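Local coordinates for flavodoxin, WrbA-like protein (Agrobacterium tumefaciens, PDB 3D7N) that probably binds FMN and transfers electrons, consistent with an NAD(P)H:quinone dehydrogenase of the WrbA-like flavodoxin family, at residues S7-V12 and A57-T62. Residues are numbered along the deposited sequence; the frame is centred on the assembly and turned at random.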
loop_
_atom_site.group_PDB
_atom_site.type_symbol
_atom_site.label_atom_id
_atom_site.label_comp_id
_atom_site.label_asym_id
_atom_site.label_seq_id
_atom_site.Cartn_x
_atom_site.Cartn_y
_atom_site.Cartn_z
ATOM N N SER A 7 28.596 1.713 15.761
ATOM C CA SER A 7 27.476 0.814 15.400
ATOM C C SER A 7 27.808 -0.367 14.494
ATOM O O SER A 7 28.683 -0.291 13.637
ATOM C CB SER A 7 26.335 1.622 14.747
ATOM O OG SER A 7 26.614 1.953 13.388
ATOM N N ASN A 8 27.072 -1.452 14.707
ATOM C CA ASN A 8 27.142 -2.637 13.876
ATOM C C ASN A 8 25.864 -2.702 13.045
ATOM O O ASN A 8 24.783 -2.846 13.567
ATOM C CB ASN A 8 27.329 -3.908 14.747
ATOM C CG ASN A 8 27.193 -5.228 13.925
ATOM O OD1 ASN A 8 27.723 -5.332 12.788
ATOM N ND2 ASN A 8 26.481 -6.235 14.494
ATOM N N THR A 9 26.019 -2.534 11.743
ATOM C CA THR A 9 24.950 -2.598 10.768
ATOM C C THR A 9 25.114 -3.867 9.961
ATOM O O THR A 9 26.208 -4.236 9.612
ATOM C CB THR A 9 24.973 -1.375 9.858
ATOM O OG1 THR A 9 24.907 -0.217 10.683
ATOM C CG2 THR A 9 23.741 -1.360 8.848
ATOM N N VAL A 10 24.019 -4.563 9.700
ATOM C CA VAL A 10 24.039 -5.726 8.833
ATOM C C VAL A 10 23.181 -5.466 7.614
ATOM O O VAL A 10 22.050 -4.993 7.744
ATOM C CB VAL A 10 23.509 -6.967 9.585
ATOM C CG1 VAL A 10 23.097 -8.073 8.603
ATOM C CG2 VAL A 10 24.562 -7.462 10.597
ATOM N N VAL A 11 23.713 -5.734 6.428
ATOM C CA VAL A 11 22.903 -5.735 5.215
ATOM C C VAL A 11 22.567 -7.209 4.905
ATOM O O VAL A 11 23.498 -8.050 4.692
ATOM C CB VAL A 11 23.625 -5.059 4.047
ATOM C CG1 VAL A 11 22.871 -5.302 2.757
ATOM C CG2 VAL A 11 23.818 -3.572 4.332
ATOM N N VAL A 12 21.259 -7.529 4.941
ATOM C CA VAL A 12 20.747 -8.886 4.653
ATOM C C VAL A 12 19.900 -8.754 3.389
ATOM O O VAL A 12 18.982 -7.919 3.324
ATOM C CB VAL A 12 19.927 -9.490 5.852
ATOM C CG1 VAL A 12 18.669 -8.632 6.180
ATOM C CG2 VAL A 12 19.564 -10.953 5.587
ATOM N N ALA A 57 21.603 -2.158 13.566
ATOM C CA ALA A 57 20.812 -1.764 12.409
ATOM C C ALA A 57 20.779 -2.931 11.433
ATOM O O ALA A 57 21.773 -3.615 11.278
ATOM C CB ALA A 57 21.365 -0.527 11.730
ATOM N N ILE A 58 19.599 -3.158 10.845
ATOM C CA ILE A 58 19.329 -4.213 9.839
ATOM C C ILE A 58 18.759 -3.516 8.634
ATOM O O ILE A 58 17.761 -2.791 8.736
ATOM C CB ILE A 58 18.307 -5.288 10.320
ATOM C CG1 ILE A 58 18.821 -5.968 11.593
ATOM C CG2 ILE A 58 18.076 -6.323 9.240
ATOM C CD1 ILE A 58 17.789 -6.871 12.319
ATOM N N ILE A 59 19.447 -3.682 7.513
ATOM C CA ILE A 59 19.010 -3.109 6.263
ATOM C C ILE A 59 18.664 -4.269 5.332
ATOM O O ILE A 59 19.487 -5.100 5.034
ATOM C CB ILE A 59 20.070 -2.191 5.620
ATOM C CG1 ILE A 59 20.580 -1.152 6.630
ATOM C CG2 ILE A 59 19.499 -1.496 4.358
ATOM C CD1 ILE A 59 21.686 -0.169 6.033
ATOM N N PHE A 60 17.421 -4.284 4.900
ATOM C CA PHE A 60 16.862 -5.305 4.047
ATOM C C PHE A 60 17.044 -4.973 2.553
ATOM O O PHE A 60 16.690 -3.904 2.107
ATOM C CB PHE A 60 15.352 -5.356 4.295
ATOM C CG PHE A 60 14.929 -5.808 5.706
ATOM C CD1 PHE A 60 15.434 -6.925 6.281
ATOM C CD2 PHE A 60 13.950 -5.118 6.395
ATOM C CE1 PHE A 60 15.002 -7.326 7.557
ATOM C CE2 PHE A 60 13.499 -5.528 7.622
ATOM C CZ PHE A 60 14.023 -6.624 8.206
ATOM N N GLY A 61 17.510 -5.934 1.781
ATOM C CA GLY A 61 17.652 -5.773 0.357
ATOM C C GLY A 61 16.885 -6.797 -0.460
ATOM O O GLY A 61 17.021 -7.986 -0.272
ATOM N N THR A 62 16.103 -6.347 -1.426
ATOM C CA THR A 62 15.449 -7.326 -2.309
ATOM C C THR A 62 15.115 -6.728 -3.652
ATOM O O THR A 62 14.848 -5.531 -3.737
ATOM C CB THR A 62 14.190 -7.923 -1.643
ATOM O OG1 THR A 62 13.506 -8.766 -2.578
ATOM C CG2 THR A 62 13.222 -6.806 -1.127
#
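V10 and V12 hydrogen-bond through their backbones to A57, I59 and G61, in a parallel ladder that pairs T9 with A57 through V12 with F60. The axes of strands 9-12 and 57-62 run 20° apart.

V10 N donates to A57 O at 2.9 Å, and V10 O accepts from I59 N almost straight (N-H...O 170°). V12 repeats this, its N bonding to I59 O and its O to G61 N. The ladder starts with a longer bond, A57 N to N8 O at 3.3 Å. A57 O, V10 O, I59 O and V12 O each also take a CA-H...O contact, such as T9 CA to A57 O.

Methyl and other apolar groups pack on both faces. On one face T9 CG2 meets I59 CD1 at 3.7 Å and touches A57 CB. On the other, a chi1 of 61° brings V12 CG1 to the edge of the F60 ring, 3.7 Å from F60 CD1; I58 CG2 is 3.9 Å from V12 CG1.

These are buried central strands of the flavodoxin-like fold. Helices 19-31 and 167-186 cover the T9, V11, A57 and I59 face. Helix 46-54 packs on V10, V12 and I58, and helix 104-120 on F60. Strands 34-37 and 93-100 continue the sheet on either side.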